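Local coordinates for antifreeze protein (Marinomonas primoryensis, PDB 5JUH) that is the C-terminal RTX domain of a giant adhesin that binds its Antarctic bacterium to diatoms and ice, and probably carries the signal for type I secretion, at residues L84-T89 / N107-T112. Residues are numbered along the deposited sequence; the frame is centred on the assembly and turned at random.
With CA (calcium ion), chain E; CA (calcium ion), chain D.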
loop_
_atom_site.group_PDB
_atom_site.type_symbol
_atom_site.label_atom_id
_atom_site.label_comp_id
_atom_site.label_asym_id
_atom_site.label_seq_id
_atom_site.Cartn_x
_atom_site.Cartn_y
_atom_site.Cartn_z
ATOM N N LEU A 84 -5.639 -3.561 16.535
ATOM C CA LEU A 84 -7.025 -3.648 16.202
ATOM C C LEU A 84 -7.308 -3.307 14.753
ATOM O O LEU A 84 -6.609 -2.495 14.185
ATOM C CB LEU A 84 -7.876 -2.729 17.078
ATOM C CG LEU A 84 -7.792 -2.887 18.619
ATOM C CD1 LEU A 84 -8.431 -1.759 19.367
ATOM C CD2 LEU A 84 -8.433 -4.213 18.994
ATOM N N VAL A 85 -8.341 -3.907 14.219
ATOM C CA VAL A 85 -8.773 -3.546 12.864
ATOM C C VAL A 85 -9.421 -2.209 12.837
ATOM O O VAL A 85 -10.437 -1.951 13.489
ATOM C CB VAL A 85 -9.771 -4.608 12.321
ATOM C CG1 VAL A 85 -10.293 -4.168 10.984
ATOM C CG2 VAL A 85 -9.117 -5.971 12.197
ATOM N N ASP A 86 -8.909 -1.363 11.963
ATOM C CA ASP A 86 -9.577 -0.103 11.600
ATOM C C ASP A 86 -10.090 -0.202 10.180
ATOM O O ASP A 86 -9.475 -0.907 9.386
ATOM C CB ASP A 86 -8.609 1.082 11.675
ATOM C CG ASP A 86 -8.029 1.362 13.041
ATOM O OD1 ASP A 86 -8.620 2.113 13.781
ATOM O OD2 ASP A 86 -6.977 0.859 13.342
ATOM N N THR A 87 -11.188 0.482 9.925
ATOM C CA THR A 87 -11.693 0.558 8.536
ATOM C C THR A 87 -11.327 1.962 8.034
ATOM O O THR A 87 -11.727 2.940 8.602
ATOM C CB THR A 87 -13.234 0.300 8.588
ATOM O OG1 THR A 87 -13.382 -0.992 9.155
ATOM C CG2 THR A 87 -13.802 0.353 7.283
ATOM N N LEU A 88 -10.627 2.018 6.952
ATOM C CA LEU A 88 -10.058 3.245 6.408
ATOM C C LEU A 88 -10.742 3.479 5.067
ATOM O O LEU A 88 -10.774 2.567 4.228
ATOM C CB LEU A 88 -8.513 3.141 6.135
ATOM C CG LEU A 88 -7.697 2.652 7.381
ATOM C CD1 LEU A 88 -6.212 2.609 6.908
ATOM C CD2 LEU A 88 -7.823 3.620 8.491
ATOM N N THR A 89 -11.248 4.666 4.840
ATOM C CA THR A 89 -11.869 5.030 3.569
ATOM C C THR A 89 -11.345 6.409 3.102
ATOM O O THR A 89 -11.495 7.394 3.835
ATOM C CB THR A 89 -13.431 5.119 3.761
ATOM O OG1 THR A 89 -13.889 3.840 4.247
ATOM C CG2 THR A 89 -14.143 5.441 2.499
ATOM N N ASN A 107 -5.250 -8.747 12.784
ATOM C CA ASN A 107 -5.380 -7.431 13.303
ATOM C C ASN A 107 -5.128 -6.355 12.275
ATOM O O ASN A 107 -5.112 -5.203 12.582
ATOM C CB ASN A 107 -4.398 -7.209 14.470
ATOM C CG ASN A 107 -4.730 -7.991 15.690
ATOM O OD1 ASN A 107 -5.891 -8.383 15.923
ATOM N ND2 ASN A 107 -3.737 -8.190 16.520
ATOM N N ILE A 108 -4.967 -6.767 11.017
ATOM C CA ILE A 108 -4.663 -5.773 9.978
ATOM C C ILE A 108 -5.905 -4.975 9.586
ATOM O O ILE A 108 -7.023 -5.410 9.726
ATOM C CB ILE A 108 -4.049 -6.396 8.686
ATOM C CG1 ILE A 108 -5.021 -7.232 7.925
ATOM C CG2 ILE A 108 -2.801 -7.176 9.010
ATOM C CD1 ILE A 108 -4.481 -7.902 6.700
ATOM N N ASP A 109 -5.637 -3.746 9.109
ATOM C CA ASP A 109 -6.706 -2.833 8.698
ATOM C C ASP A 109 -7.408 -3.234 7.381
ATOM O O ASP A 109 -6.851 -3.931 6.565
ATOM C CB ASP A 109 -6.183 -1.434 8.587
ATOM C CG ASP A 109 -5.676 -0.908 9.945
ATOM O OD1 ASP A 109 -6.222 -1.286 11.083
ATOM O OD2 ASP A 109 -4.702 -0.049 9.836
ATOM N N THR A 110 -8.638 -2.714 7.235
ATOM C CA THR A 110 -9.385 -2.771 5.975
ATOM C C THR A 110 -9.294 -1.403 5.328
ATOM O O THR A 110 -9.527 -0.360 5.980
ATOM C CB THR A 110 -10.788 -3.159 6.239
ATOM O OG1 THR A 110 -10.854 -4.468 6.777
ATOM C CG2 THR A 110 -11.635 -3.061 4.967
ATOM N N ILE A 111 -8.951 -1.393 4.038
ATOM C CA ILE A 111 -9.035 -0.196 3.207
ATOM C C ILE A 111 -10.222 -0.431 2.300
ATOM O O ILE A 111 -10.149 -1.328 1.452
ATOM C CB ILE A 111 -7.747 0.087 2.417
ATOM C CG1 ILE A 111 -6.566 0.327 3.405
ATOM C CG2 ILE A 111 -8.005 1.290 1.512
ATOM C CD1 ILE A 111 -5.263 0.300 2.693
ATOM N N THR A 112 -11.268 0.334 2.459
ATOM C CA THR A 112 -12.518 0.014 1.759
ATOM C C THR A 112 -12.499 0.395 0.271
ATOM O O THR A 112 -13.147 -0.376 -0.477
ATOM C CB THR A 112 -13.732 0.641 2.348
ATOM O OG1 THR A 112 -13.691 2.034 2.161
ATOM C CG2 THR A 112 -13.916 0.365 3.862
HETATM CA CA CA E . -5.325 -0.832 13.220
HETATM CA CA CA D . -6.775 2.121 15.466
HETATM O O HOH W 1 -3.961 -2.721 12.438
HETATM O O HOH W 2 -3.869 0.795 12.343
HETATM O O HOH W 3 -7.658 4.315 15.544
HETATM O O HOH W 4 -8.403 1.115 16.855
HETATM O O HOH W 5 -5.879 2.673 17.539
#
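Leu-88 and Ile-111 pack on the inner face of a parallel beta-roll, the calcium-loaded fold of RTX proteins, where strand 87-89 runs beside strand 110-111. The evidence for a parallel pairing is the bridges Thr-87 with Thr-110 and Leu-88 with Ile-111, backed by end-to-end directions only 10° apart. Three backbone bonds stitch the strands: Thr-110 N to Asp-86 O, Leu-88 N to Thr-110 O at 2.8 Å, and Thr-112 N to Leu-88 O. On the buried face CD1 of Leu-88 meets CG1 of Ile-111 at 4.2 Å, the two side chains set slantwise, and Phe-97 of the facing sheet touches both.

Ahead of the strands in sequence, the pairing gives way to metal coordination. One calcium ion takes Leu-84 O, Asp-109 OD1 at 2.4 Å, Asp-86 OD2 and two waters, and OD1 of Asp-82, two residues before Leu-84, also binds it. The same Asp-86 OD2 bridges to a second calcium ion at 2.5 Å, which OD1 also binds, so two metals fix the carboxylate's rotation. Asp-109 OD1 is gripped twice, since Asp-86 N reaches it at 2.8 Å from 36° out of the carboxylate plane. The metal probably offsets the repulsion between the acidic oxygens gathered here. Three waters on the second ion and the exposed Leu-84 mark the wetter end.

The outer face is threonine-lined and partly open to solvent, yet locally tight: the side chains of Thr-87 and Thr-112 cross at about a right angle, which brings their CG2 methyls to 3.4 Å, tighter than usual van der Waals contact. Beside them, Thr-112 places its hydroxyl between its own backbone N and carbonyl carbon (chi1 68°), and OG1 lies 2.8 Å from Thr-89 OG1 in a hydrogen bond that either could donate.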